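Local structure of glycosyl hydrolase family 88 (Pedobacter heparinus, 3WIW) at residues R57-D62 with Q353-K358; D72-F77 with L374-Y379; K288-D293 with A306-V311; Y50-N55 with K99-A104. The protein removes the unsaturated glucuronic acid residue from the end of heparin-derived oligosaccharides, working as an unsaturated glucuronyl hydrolase with an alpha6/alpha6-barrel fold. One frame throughout, in Å; residues are numbered along the deposited sequence.

Contact 1: R57-D62 with Q353-K358; sequences RSVNPD and QFFILK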
loop_
_atom_site.group_PDB
_atom_site.type_symbol
_atom_site.label_atom_id
_atom_site.label_comp_id
_atom_site.label_asym_id
_atom_site.label_seq_id
_atom_site.Cartn_x
_atom_site.Cartn_y
_atom_site.Cartn_z
ATOM N N ARG A 57 -14.123 4.913 -0.500
ATOM C CA ARG A 57 -12.814 5.345 -0.028
ATOM C C ARG A 57 -12.701 5.461 1.495
ATOM O O ARG A 57 -11.799 4.896 2.090
ATOM C CB ARG A 57 -12.422 6.679 -0.671
ATOM C CG ARG A 57 -11.121 7.255 -0.124
ATOM C CD ARG A 57 -10.655 8.490 -0.908
ATOM N NE ARG A 57 -9.684 9.257 -0.145
ATOM C CZ ARG A 57 -8.779 10.094 -0.637
ATOM N NH1 ARG A 57 -8.623 10.221 -1.964
ATOM N NH2 ARG A 57 -7.989 10.770 0.204
ATOM N N SER A 58 -13.588 6.227 2.118
ATOM C CA SER A 58 -13.503 6.465 3.550
ATOM C C SER A 58 -14.873 6.899 4.049
ATOM O O SER A 58 -15.819 7.026 3.263
ATOM C CB SER A 58 -12.437 7.517 3.888
ATOM O OG SER A 58 -12.716 8.755 3.253
ATOM N N VAL A 59 -14.992 7.124 5.356
ATOM C CA VAL A 59 -16.253 7.559 5.932
ATOM C C VAL A 59 -16.081 8.983 6.458
ATOM O O VAL A 59 -15.192 9.257 7.262
ATOM C CB VAL A 59 -16.709 6.593 7.033
ATOM C CG1 VAL A 59 -17.999 7.104 7.707
ATOM C CG2 VAL A 59 -16.938 5.201 6.453
ATOM N N ASN A 60 -16.916 9.892 5.966
ATOM C CA ASN A 60 -16.890 11.294 6.375
ATOM C C ASN A 60 -17.330 11.473 7.820
ATOM O O ASN A 60 -18.021 10.603 8.360
ATOM C CB ASN A 60 -17.839 12.075 5.476
ATOM C CG ASN A 60 -17.374 12.099 4.036
ATOM O OD1 ASN A 60 -16.171 12.249 3.760
ATOM N ND2 ASN A 60 -18.307 11.922 3.103
ATOM N N PRO A 61 -16.943 12.600 8.456
ATOM C CA PRO A 61 -17.370 12.894 9.830
ATOM C C PRO A 61 -18.882 12.773 10.027
ATOM O O PRO A 61 -19.301 12.372 11.108
ATOM C CB PRO A 61 -16.912 14.344 10.030
ATOM C CG PRO A 61 -15.683 14.447 9.162
ATOM C CD PRO A 61 -15.962 13.587 7.960
ATOM N N ASP A 62 -19.678 13.081 9.001
ATOM C CA ASP A 62 -21.137 12.971 9.123
ATOM C C ASP A 62 -21.693 11.562 8.896
ATOM O O ASP A 62 -22.902 11.360 8.923
ATOM C CB ASP A 62 -21.871 13.999 8.240
ATOM C CG ASP A 62 -21.746 13.714 6.733
ATOM O OD1 ASP A 62 -21.126 12.707 6.315
ATOM O OD2 ASP A 62 -22.301 14.518 5.945
ATOM N N GLN A 353 -20.019 1.034 7.185
ATOM C CA GLN A 353 -20.233 1.256 5.760
ATOM C C GLN A 353 -19.582 0.169 4.891
ATOM O O GLN A 353 -19.202 0.403 3.734
ATOM C CB GLN A 353 -19.808 2.677 5.354
ATOM C CG GLN A 353 -20.607 3.782 6.081
ATOM C CD GLN A 353 -22.032 3.962 5.522
ATOM O OE1 GLN A 353 -22.637 3.025 5.016
ATOM N NE2 GLN A 353 -22.541 5.188 5.577
ATOM N N PHE A 354 -19.509 -1.036 5.457
ATOM C CA PHE A 354 -18.975 -2.237 4.812
ATOM C C PHE A 354 -17.459 -2.236 4.603
ATOM O O PHE A 354 -16.925 -3.144 3.950
ATOM C CB PHE A 354 -19.704 -2.562 3.499
ATOM C CG PHE A 354 -21.201 -2.585 3.628
ATOM C CD1 PHE A 354 -21.824 -3.314 4.642
ATOM C CD2 PHE A 354 -22.000 -1.857 2.746
ATOM C CE1 PHE A 354 -23.211 -3.316 4.751
ATOM C CE2 PHE A 354 -23.380 -1.864 2.850
ATOM C CZ PHE A 354 -23.981 -2.591 3.857
ATOM N N PHE A 355 -16.757 -1.253 5.165
ATOM C CA PHE A 355 -15.312 -1.352 5.240
ATOM C C PHE A 355 -14.915 -2.410 6.262
ATOM O O PHE A 355 -15.638 -2.662 7.226
ATOM C CB PHE A 355 -14.686 -0.026 5.635
ATOM C CG PHE A 355 -14.790 1.034 4.583
ATOM C CD1 PHE A 355 -13.870 1.092 3.545
ATOM C CD2 PHE A 355 -15.804 1.985 4.622
ATOM C CE1 PHE A 355 -13.945 2.089 2.558
ATOM C CE2 PHE A 355 -15.889 2.982 3.657
ATOM C CZ PHE A 355 -14.961 3.040 2.615
ATOM N N ILE A 356 -13.739 -2.983 6.088
ATOM C CA ILE A 356 -13.298 -4.096 6.924
ATOM C C ILE A 356 -12.645 -3.614 8.235
ATOM O O ILE A 356 -13.003 -4.080 9.300
ATOM C CB ILE A 356 -12.347 -5.005 6.134
ATOM C CG1 ILE A 356 -13.087 -5.622 4.923
ATOM C CG2 ILE A 356 -11.772 -6.091 7.028
ATOM C CD1 ILE A 356 -12.205 -6.307 3.904
ATOM N N LEU A 357 -11.695 -2.683 8.158
ATOM C CA LEU A 357 -11.008 -2.143 9.330
ATOM C C LEU A 357 -11.472 -0.736 9.685
ATOM O O LEU A 357 -12.041 -0.010 8.857
ATOM C CB LEU A 357 -9.507 -2.088 9.084
ATOM C CG LEU A 357 -8.775 -3.414 8.921
ATOM C CD1 LEU A 357 -7.274 -3.148 8.783
ATOM C CD2 LEU A 357 -9.046 -4.343 10.084
ATOM N N LYS A 358 -11.208 -0.367 10.936
ATOM C CA LYS A 358 -11.439 0.985 11.442
ATOM C C LYS A 358 -10.110 1.688 11.742
ATOM O O LYS A 358 -9.039 1.068 11.697
ATOM C CB LYS A 358 -12.253 0.889 12.727
ATOM C CG LYS A 358 -13.638 0.299 12.497
ATOM C CD LYS A 358 -14.390 0.051 13.816
ATOM C CE LYS A 358 -13.840 -1.141 14.606
ATOM N NZ LYS A 358 -14.442 -1.204 15.982
#
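At residues 57-62 the short strand 55-59 carries a classic beta bulge, R57 and S58 both facing R66 of its antiparallel partner 65-68, and the loop 353-358 lays a phenyl ring against it. That ring belongs to F355. Its CG stands anti to the carbonyl carbon (chi1 -69°), which sends the ring tip-first at the strand backbone. The tip atom CZ of F355 lies 3.5 Å from R57 C and the same distance from S58 N, so it rests on the peptide joining the two bulge residues, meeting it obliquely; next to it, F355 CE1 is 3.6 Å from R57 O. V59, from the strand segment, runs past F355 in the opposite direction. V59 CG2 meets the ring obliquely, nearest F355 CE2 at 3.7 Å, and P373 packs on both residues. The CB atoms of R57 and S58 point away from the loop; their polar ends are taken by salt bridges to E369 and D72 for R57 and by a hydrogen bond to E369 for S58. No hydrogen bond joins the two segments, and F355 is the residue most covered: an alanine here would remove the ring from the bulge peptide and from V59, and would probably loosen the seat of the loop on the strand. Q353 adds a second apolar touch. Its chain bends at chi2 (-76°), carrying NE2 to a hydrogen bond with G63 O in the turn between the strands, while Q353 CG stays 4.0 Å from V59 CG2.

Contact 2: D72-F77 with L374-Y379; sequences DWTTGF and LNYADY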
loop_
_atom_site.group_PDB
_atom_site.type_symbol
_atom_site.label_atom_id
_atom_site.label_comp_id
_atom_site.label_asym_id
_atom_site.label_seq_id
_atom_site.Cartn_x
_atom_site.Cartn_y
_atom_site.Cartn_z
ATOM N N ASP A 72 -9.166 9.391 -8.782
ATOM C CA ASP A 72 -8.741 9.389 -7.370
ATOM C C ASP A 72 -7.644 8.351 -7.149
ATOM O O ASP A 72 -7.780 7.195 -7.563
ATOM C CB ASP A 72 -9.975 9.090 -6.512
ATOM C CG ASP A 72 -9.716 9.122 -5.023
ATOM O OD1 ASP A 72 -9.005 8.245 -4.516
ATOM O OD2 ASP A 72 -10.327 9.968 -4.337
ATOM N N TRP A 73 -6.575 8.725 -6.448
ATOM C CA TRP A 73 -5.437 7.821 -6.299
ATOM C C TRP A 73 -5.757 6.510 -5.578
ATOM O O TRP A 73 -5.000 5.531 -5.698
ATOM C CB TRP A 73 -4.275 8.515 -5.596
ATOM C CG TRP A 73 -4.385 8.614 -4.083
ATOM C CD1 TRP A 73 -4.984 9.609 -3.368
ATOM C CD2 TRP A 73 -3.825 7.705 -3.122
ATOM N NE1 TRP A 73 -4.821 9.379 -2.005
ATOM C CE2 TRP A 73 -4.113 8.215 -1.834
ATOM C CE3 TRP A 73 -3.097 6.512 -3.230
ATOM C CZ2 TRP A 73 -3.710 7.566 -0.656
ATOM C CZ3 TRP A 73 -2.695 5.866 -2.068
ATOM C CH2 TRP A 73 -3.007 6.393 -0.790
ATOM N N THR A 74 -6.855 6.485 -4.817
ATOM C CA THR A 74 -7.218 5.300 -4.069
ATOM C C THR A 74 -8.209 4.427 -4.823
ATOM O O THR A 74 -8.634 3.419 -4.290
ATOM C CB THR A 74 -7.875 5.638 -2.695
ATOM O OG1 THR A 74 -9.222 6.092 -2.911
ATOM C CG2 THR A 74 -7.072 6.690 -1.915
ATOM N N THR A 75 -8.566 4.785 -6.062
ATOM C CA THR A 75 -9.713 4.154 -6.694
ATOM C C THR A 75 -9.505 2.652 -6.992
ATOM O O THR A 75 -10.470 1.882 -7.071
ATOM C CB THR A 75 -10.115 4.939 -7.956
ATOM O OG1 THR A 75 -11.441 4.570 -8.334
ATOM C CG2 THR A 75 -9.152 4.678 -9.113
ATOM N N GLY A 76 -8.258 2.234 -7.182
ATOM C CA GLY A 76 -7.963 0.844 -7.480
ATOM C C GLY A 76 -8.013 -0.093 -6.294
ATOM O O GLY A 76 -8.041 -1.316 -6.500
ATOM N N PHE A 77 -7.999 0.425 -5.057
ATOM C CA PHE A 77 -7.903 -0.456 -3.898
ATOM C C PHE A 77 -9.117 -1.358 -3.694
ATOM O O PHE A 77 -8.950 -2.536 -3.432
ATOM C CB PHE A 77 -7.613 0.330 -2.617
ATOM C CG PHE A 77 -6.229 0.922 -2.597
ATOM C CD1 PHE A 77 -5.100 0.090 -2.560
ATOM C CD2 PHE A 77 -6.050 2.301 -2.610
ATOM C CE1 PHE A 77 -3.812 0.617 -2.504
ATOM C CE2 PHE A 77 -4.763 2.849 -2.574
ATOM C CZ PHE A 77 -3.637 2.007 -2.536
ATOM N N LEU A 374 -10.298 3.257 5.679
ATOM C CA LEU A 374 -9.758 3.663 4.394
ATOM C C LEU A 374 -9.608 2.436 3.530
ATOM O O LEU A 374 -9.175 1.371 3.990
ATOM C CB LEU A 374 -8.426 4.379 4.587
ATOM C CG LEU A 374 -8.560 5.923 4.690
ATOM C CD1 LEU A 374 -7.344 6.544 5.353
ATOM C CD2 LEU A 374 -8.751 6.467 3.249
ATOM N N ASN A 375 -9.966 2.575 2.257
ATOM C CA ASN A 375 -9.939 1.436 1.358
ATOM C C ASN A 375 -8.571 0.742 1.264
ATOM O O ASN A 375 -8.505 -0.495 1.219
ATOM C CB ASN A 375 -10.520 1.802 -0.011
ATOM C CG ASN A 375 -9.819 2.984 -0.701
ATOM O OD1 ASN A 375 -8.719 3.424 -0.311
ATOM N ND2 ASN A 375 -10.461 3.501 -1.753
ATOM N N TYR A 376 -7.477 1.492 1.342
ATOM C CA TYR A 376 -6.169 0.844 1.267
ATOM C C TYR A 376 -5.777 0.115 2.541
ATOM O O TYR A 376 -5.015 -0.850 2.476
ATOM C CB TYR A 376 -5.059 1.782 0.813
ATOM C CG TYR A 376 -4.974 3.122 1.527
ATOM C CD1 TYR A 376 -4.216 3.277 2.696
ATOM C CD2 TYR A 376 -5.610 4.250 1.000
ATOM C CE1 TYR A 376 -4.111 4.508 3.323
ATOM C CE2 TYR A 376 -5.505 5.506 1.611
ATOM C CZ TYR A 376 -4.748 5.621 2.778
ATOM O OH TYR A 376 -4.595 6.839 3.406
ATOM N N ALA A 377 -6.304 0.530 3.698
ATOM C CA ALA A 377 -6.087 -0.273 4.914
ATOM C C ALA A 377 -6.675 -1.662 4.703
ATOM O O ALA A 377 -6.041 -2.672 5.021
ATOM C CB ALA A 377 -6.697 0.377 6.115
ATOM N N ASP A 378 -7.868 -1.729 4.118
ATOM C CA ASP A 378 -8.507 -3.023 3.899
ATOM C C ASP A 378 -7.716 -3.871 2.891
ATOM O O ASP A 378 -7.570 -5.090 3.098
ATOM C CB ASP A 378 -9.941 -2.864 3.387
ATOM C CG ASP A 378 -10.887 -2.233 4.394
ATOM O OD1 ASP A 378 -10.507 -1.996 5.559
ATOM O OD2 ASP A 378 -12.062 -2.015 4.029
ATOM N N TYR A 379 -7.206 -3.245 1.825
ATOM C CA TYR A 379 -6.472 -3.945 0.800
ATOM C C TYR A 379 -5.228 -4.595 1.395
ATOM O O TYR A 379 -5.006 -5.812 1.234
ATOM C CB TYR A 379 -6.101 -2.933 -0.272
ATOM C CG TYR A 379 -5.232 -3.509 -1.360
ATOM C CD1 TYR A 379 -5.786 -4.172 -2.475
ATOM C CD2 TYR A 379 -3.828 -3.380 -1.305
ATOM C CE1 TYR A 379 -4.972 -4.672 -3.493
ATOM C CE2 TYR A 379 -3.009 -3.890 -2.321
ATOM C CZ TYR A 379 -3.594 -4.527 -3.408
ATOM O OH TYR A 379 -2.836 -5.019 -4.433
#
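The phenyl ring of F77 has Y376 CB seated over the middle of one face, a CH-pi contact with CB of Y376 3.4 Å from the centroid of the F77 ring and only 5° off its normal. Y376 reaches this place with CG in the crowded position between backbone N and carbonyl carbon (chi1 49°), which swings its own ring on toward W73. There Y376 CE2 lies 3.6 Å from W73 CZ2, the two rings obliquely turned at 36°. F77 also points its edge at the face of Y379 in an edge-to-face pair, with F77 CD1 3.8 Å from Y379 CG. Beside the rings runs a polar chain: N375 ND2 gives a nearly straight hydrogen bond to T74 OG1, 3.1 Å away and in the amide plane, and also reaches P56 O outside the two segments. T74 OG1 in turn donates to D72 OD1, which takes the T74 backbone N as well, closing an Asx turn. N375 OD1 is buried here with no polar partner. The four rings form an aromatic cluster where the start of helix 375-392 meets the loop leading into helix 77-89. It borders the probable active site of this alpha6/alpha6-barrel: the side chain of W73 is about 3 Å from that of the predicted nucleophile D116 and from the bound EPE, and the side chain of Y376 about 3 Å from that of R246, a predicted substrate-binding residue.

Contact 3: K288-D293 with A306-V311; sequences KIPLWD and ASAAAV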
loop_
_atom_site.group_PDB
_atom_site.type_symbol
_atom_site.label_atom_id
_atom_site.label_comp_id
_atom_site.label_asym_id
_atom_site.label_seq_id
_atom_site.Cartn_x
_atom_site.Cartn_y
_atom_site.Cartn_z
ATOM N N LYS A 288 1.125 -2.599 18.809
ATOM C CA LYS A 288 1.800 -2.595 17.506
ATOM C C LYS A 288 1.038 -1.905 16.378
ATOM O O LYS A 288 1.393 -2.074 15.218
ATOM C CB LYS A 288 2.247 -4.011 17.114
ATOM C CG LYS A 288 3.228 -4.570 18.136
ATOM C CD LYS A 288 3.658 -5.984 17.840
ATOM C CE LYS A 288 4.724 -6.411 18.811
ATOM N NZ LYS A 288 4.147 -6.427 20.184
ATOM N N ILE A 289 0.038 -1.084 16.711
ATOM C CA ILE A 289 -0.591 -0.240 15.708
ATOM C C ILE A 289 0.031 1.151 15.824
ATOM O O ILE A 289 -0.130 1.808 16.850
ATOM C CB ILE A 289 -2.110 -0.150 15.881
ATOM C CG1 ILE A 289 -2.726 -1.534 16.089
ATOM C CG2 ILE A 289 -2.713 0.604 14.682
ATOM C CD1 ILE A 289 -2.374 -2.551 14.983
ATOM N N PRO A 290 0.813 1.564 14.824
ATOM C CA PRO A 290 1.585 2.803 15.039
ATOM C C PRO A 290 0.753 4.051 15.302
ATOM O O PRO A 290 -0.378 4.177 14.835
ATOM C CB PRO A 290 2.346 2.983 13.706
ATOM C CG PRO A 290 2.445 1.583 13.152
ATOM C CD PRO A 290 1.138 0.927 13.531
ATOM N N LEU A 291 1.322 4.979 16.068
ATOM C CA LEU A 291 0.829 6.355 16.057
ATOM C C LEU A 291 0.897 6.894 14.632
ATOM O O LEU A 291 1.716 6.455 13.833
ATOM C CB LEU A 291 1.718 7.197 16.949
ATOM C CG LEU A 291 1.996 6.631 18.349
ATOM C CD1 LEU A 291 2.924 7.600 19.122
ATOM C CD2 LEU A 291 0.696 6.309 19.096
ATOM N N TRP A 292 0.079 7.884 14.304
ATOM C CA TRP A 292 0.056 8.333 12.919
ATOM C C TRP A 292 1.418 8.903 12.476
ATOM O O TRP A 292 1.778 8.847 11.296
ATOM C CB TRP A 292 -1.077 9.346 12.710
ATOM C CG TRP A 292 -0.795 10.648 13.379
ATOM C CD1 TRP A 292 -1.004 10.958 14.707
ATOM C CD2 TRP A 292 -0.212 11.808 12.788
ATOM N NE1 TRP A 292 -0.552 12.245 14.962
ATOM C CE2 TRP A 292 -0.067 12.785 13.794
ATOM C CE3 TRP A 292 0.223 12.109 11.489
ATOM C CZ2 TRP A 292 0.465 14.062 13.527
ATOM C CZ3 TRP A 292 0.755 13.378 11.225
ATOM C CH2 TRP A 292 0.879 14.326 12.245
ATOM N N ASP A 293 2.186 9.437 13.422
ATOM C CA ASP A 293 3.558 9.857 13.198
ATOM C C ASP A 293 4.333 9.424 14.436
ATOM O O ASP A 293 3.890 9.652 15.577
ATOM C CB ASP A 293 3.644 11.377 12.974
ATOM C CG ASP A 293 5.039 11.846 12.558
ATOM O OD1 ASP A 293 6.007 11.694 13.346
ATOM O OD2 ASP A 293 5.187 12.396 11.434
ATOM N N ALA A 306 -4.236 2.519 11.439
ATOM C CA ALA A 306 -4.348 1.111 11.083
ATOM C C ALA A 306 -3.748 0.826 9.702
ATOM O O ALA A 306 -3.189 -0.248 9.499
ATOM C CB ALA A 306 -5.790 0.643 11.130
ATOM N N SER A 307 -3.852 1.758 8.745
ATOM C CA SER A 307 -3.342 1.507 7.396
ATOM C C SER A 307 -1.836 1.261 7.446
ATOM O O SER A 307 -1.327 0.347 6.788
ATOM C CB SER A 307 -3.704 2.658 6.452
ATOM O OG SER A 307 -2.977 3.841 6.725
ATOM N N ALA A 308 -1.112 2.050 8.242
ATOM C CA ALA A 308 0.326 1.836 8.406
ATOM C C ALA A 308 0.593 0.446 8.989
ATOM O O ALA A 308 1.535 -0.242 8.561
ATOM C CB ALA A 308 0.946 2.923 9.277
ATOM N N ALA A 309 -0.177 0.056 10.015
ATOM C CA ALA A 309 -0.023 -1.276 10.619
ATOM C C ALA A 309 -0.220 -2.364 9.572
ATOM O O ALA A 309 0.538 -3.332 9.558
ATOM C CB ALA A 309 -1.000 -1.481 11.748
ATOM N N ALA A 310 -1.247 -2.238 8.723
ATOM C CA ALA A 310 -1.542 -3.287 7.747
ATOM C C ALA A 310 -0.406 -3.414 6.722
ATOM O O ALA A 310 -0.019 -4.537 6.355
ATOM C CB ALA A 310 -2.862 -3.007 7.064
ATOM N N VAL A 311 0.117 -2.283 6.245
ATOM C CA VAL A 311 1.225 -2.272 5.293
ATOM C C VAL A 311 2.455 -2.907 5.931
ATOM O O VAL A 311 3.126 -3.736 5.310
ATOM C CB VAL A 311 1.490 -0.845 4.778
ATOM C CG1 VAL A 311 2.764 -0.792 3.919
ATOM C CG2 VAL A 311 0.283 -0.314 3.991
#
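One face of the W292 indole carries CB of its own neighbour D293, 3.7 Å above the ring plane and offset toward the rim, while S302 touches the side chain from a loop outside the two segments. The indole itself stays clear of the helix start 306-311. The ring that does meet the helix is the pyrrolidine of P290, which comes in on its CD and CG corner. P290 CD lies 3.7 Å from A309 CB and 3.8 Å from A309 CA, whereas P290 CG makes a looser touch on A308 CB. I289 joins from alongside: its CG1 is anti to the carbonyl carbon (chi1 -47°), and a second bend at chi2 (-55°) folds CD1 down to 3.7 Å from A309 CB. The other branch, CG2 of I289, reaches back along the helix to A306 CA at 4.0 Å. One methyl, A309 CB, is therefore shared by I289 and P290, and because the helix offers only alanine here the two backbones come close, I289 CA to A309 CA measuring 5.2 Å. The contact is purely apolar, with no hydrogen bond across it; the P290 carbonyl shares a backbone hydrogen bond with D305, just before the helix. Two residues after D305, S307 OG is hydrogen-bonded to D305 OD1 and to NH1 of R246, a predicted substrate-binding residue. Around this patch, I289 also packs on T339 and L340 of helix 327-340, P290 on A245 of helix 245-262, and S307 and A310 turn to helix 375-392.

Contact 4: Y50-N55 with K99-A104; sequences YTPGMN and KRFTLA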
loop_
_atom_site.group_PDB
_atom_site.type_symbol
_atom_site.label_atom_id
_atom_site.label_comp_id
_atom_site.label_asym_id
_atom_site.label_seq_id
_atom_site.Cartn_x
_atom_site.Cartn_y
_atom_site.Cartn_z
ATOM N N TYR A 50 -22.151 -0.252 -3.562
ATOM C CA TYR A 50 -21.447 0.757 -4.345
ATOM C C TYR A 50 -21.531 0.473 -5.842
ATOM O O TYR A 50 -21.892 -0.638 -6.267
ATOM C CB TYR A 50 -19.982 0.897 -3.849
ATOM C CG TYR A 50 -19.953 1.176 -2.365
ATOM C CD1 TYR A 50 -20.476 2.358 -1.871
ATOM C CD2 TYR A 50 -19.467 0.238 -1.455
ATOM C CE1 TYR A 50 -20.522 2.614 -0.519
ATOM C CE2 TYR A 50 -19.513 0.483 -0.069
ATOM C CZ TYR A 50 -20.045 1.678 0.378
ATOM O OH TYR A 50 -20.124 1.943 1.727
ATOM N N THR A 51 -21.225 1.488 -6.634
ATOM C CA THR A 51 -21.319 1.412 -8.088
ATOM C C THR A 51 -19.917 1.387 -8.701
ATOM O O THR A 51 -19.070 2.230 -8.372
ATOM C CB THR A 51 -22.057 2.644 -8.615
ATOM O OG1 THR A 51 -23.344 2.741 -7.983
ATOM C CG2 THR A 51 -22.250 2.539 -10.121
ATOM N N PRO A 52 -19.668 0.433 -9.620
ATOM C CA PRO A 52 -18.357 0.401 -10.284
ATOM C C PRO A 52 -18.015 1.763 -10.888
ATOM O O PRO A 52 -18.867 2.424 -11.501
ATOM C CB PRO A 52 -18.528 -0.684 -11.362
ATOM C CG PRO A 52 -19.545 -1.616 -10.733
ATOM C CD PRO A 52 -20.522 -0.713 -10.003
ATOM N N GLY A 53 -16.776 2.196 -10.659
ATOM C CA GLY A 53 -16.318 3.500 -11.115
ATOM C C GLY A 53 -16.456 4.603 -10.071
ATOM O O GLY A 53 -15.989 5.726 -10.287
ATOM N N MET A 54 -17.112 4.290 -8.950
ATOM C CA MET A 54 -17.245 5.214 -7.830
ATOM C C MET A 54 -16.967 4.413 -6.560
ATOM O O MET A 54 -17.865 4.062 -5.806
ATOM C CB MET A 54 -18.648 5.831 -7.812
ATOM C CG MET A 54 -18.901 6.809 -8.954
ATOM S SD MET A 54 -17.835 8.265 -8.868
ATOM C CE MET A 54 -18.727 9.309 -7.725
ATOM N N ASN A 55 -15.697 4.124 -6.335
ATOM C CA ASN A 55 -15.320 3.163 -5.315
ATOM C C ASN A 55 -15.364 3.727 -3.908
ATOM O O ASN A 55 -15.088 4.906 -3.698
ATOM C CB ASN A 55 -13.933 2.628 -5.637
ATOM C CG ASN A 55 -13.930 1.866 -6.930
ATOM O OD1 ASN A 55 -14.580 0.823 -7.026
ATOM N ND2 ASN A 55 -13.286 2.409 -7.951
ATOM N N LYS A 99 -14.295 -8.369 -11.103
ATOM C CA LYS A 99 -14.250 -8.076 -12.539
ATOM C C LYS A 99 -15.022 -6.771 -12.844
ATOM O O LYS A 99 -14.498 -5.874 -13.510
ATOM C CB LYS A 99 -14.828 -9.248 -13.315
ATOM C CG LYS A 99 -14.926 -9.006 -14.803
ATOM C CD LYS A 99 -15.446 -10.230 -15.536
ATOM C CE LYS A 99 -15.454 -9.956 -17.015
ATOM N NZ LYS A 99 -16.012 -11.082 -17.803
ATOM N N ARG A 100 -16.258 -6.673 -12.351
ATOM C CA ARG A 100 -17.103 -5.494 -12.588
ATOM C C ARG A 100 -16.429 -4.203 -12.106
ATOM O O ARG A 100 -16.377 -3.191 -12.821
ATOM C CB ARG A 100 -18.429 -5.613 -11.808
ATOM C CG ARG A 100 -19.543 -6.390 -12.439
ATOM C CD ARG A 100 -20.888 -5.781 -11.995
ATOM N NE ARG A 100 -21.044 -5.666 -10.545
ATOM C CZ ARG A 100 -21.740 -4.706 -9.940
ATOM N NH1 ARG A 100 -21.842 -4.689 -8.622
ATOM N NH2 ARG A 100 -22.332 -3.755 -10.648
ATOM N N PHE A 101 -15.930 -4.230 -10.874
ATOM C CA PHE A 101 -15.311 -3.034 -10.293
ATOM C C PHE A 101 -13.938 -2.722 -10.920
ATOM O O PHE A 101 -13.510 -1.572 -10.940
ATOM C CB PHE A 101 -15.255 -3.154 -8.760
ATOM C CG PHE A 101 -16.582 -2.879 -8.090
ATOM C CD1 PHE A 101 -17.527 -3.883 -7.931
ATOM C CD2 PHE A 101 -16.891 -1.599 -7.647
ATOM C CE1 PHE A 101 -18.765 -3.612 -7.330
ATOM C CE2 PHE A 101 -18.118 -1.325 -7.028
ATOM C CZ PHE A 101 -19.050 -2.331 -6.875
ATOM N N THR A 102 -13.251 -3.743 -11.426
ATOM C CA THR A 102 -11.993 -3.526 -12.141
ATOM C C THR A 102 -12.211 -2.854 -13.499
ATOM O O THR A 102 -11.588 -1.838 -13.813
ATOM C CB THR A 102 -11.196 -4.846 -12.301
ATOM O OG1 THR A 102 -10.844 -5.325 -11.002
ATOM C CG2 THR A 102 -9.914 -4.631 -13.079
ATOM N N LEU A 103 -13.129 -3.402 -14.290
ATOM C CA LEU A 103 -13.269 -2.951 -15.683
ATOM C C LEU A 103 -13.811 -1.531 -15.773
ATOM O O LEU A 103 -13.652 -0.868 -16.799
ATOM C CB LEU A 103 -14.128 -3.905 -16.522
ATOM C CG LEU A 103 -13.502 -5.281 -16.744
ATOM C CD1 LEU A 103 -14.508 -6.247 -17.416
ATOM C CD2 LEU A 103 -12.212 -5.185 -17.590
ATOM N N ALA A 104 -14.449 -1.060 -14.698
ATOM C CA ALA A 104 -14.921 0.321 -14.641
ATOM C C ALA A 104 -13.766 1.328 -14.578
ATOM O O ALA A 104 -14.003 2.529 -14.690
ATOM C CB ALA A 104 -15.852 0.531 -13.457
HETATM O O HOH W 1 -23.312 -2.307 -7.713
HETATM O O HOH W 2 -14.736 0.544 -9.772
#
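A type II beta turn, T51 to M54, links helix 30-49 to strand 55-59 and packs on residues 99-104, at the C-terminal part of helix 92-103. P52 at its second position lies flat against the F101 ring: CG of P52 stands 3.8 Å from the centroid of the F101 ring, 5° off the normal, a CH-pi contact over the face. The same CG also lies over one face of the R100 guanidinium, 3.5 Å from R100 NH2, so the proline meets two flat groups at once. Two oxygens approach the F101 ring at its edge, N55 OD1 at 3.4 Å from CD2 of F101 and Y50 O at 3.4 Å from its CZ; the ring hydrogens there would be slightly positive toward them. An alanine in place of F101 would lose the face under P52 and the edge facing these oxygens, and would probably leave the turn less firmly placed. A104 CB packs on the turn, 3.4 Å from G53 N. Two waters do the polar work: one accepts from G53 N and donates to N55 OD1 and F101 O, the other joins Y50 O to R100 NH1, whose salt bridge is with E97. The N55 amide nitrogen goes to T75 OG1. Proline followed by glycine, the latter at positive phi (94°), is the classic pair of a type II turn, here away from the annotated sites.

Contacts 1 and 2 each touch the other three. Their centres are 11 Å apart, and they are joined by the R57 NH1 to D72 OD2 salt bridge (2.9 Å) and by a probable hydrogen bond from I356 N to D378 OD2 (2.8 Å). Contact 4 is tied to both through N55 ND2 to T75 OG1 and Y50 OH to Q353 O. Contact 3 meets contact 2 where Y376 and A377 pack on S307, and contact 1 where K358 O lies 3.3 Å from A306 CB. Contacts 3 and 4 stay apart, with centres 28 Å from each other. Between side chains, A308 is about 4 Å from R246 and R57 about 8 Å; R57 is about 7 Å from the bound EPE.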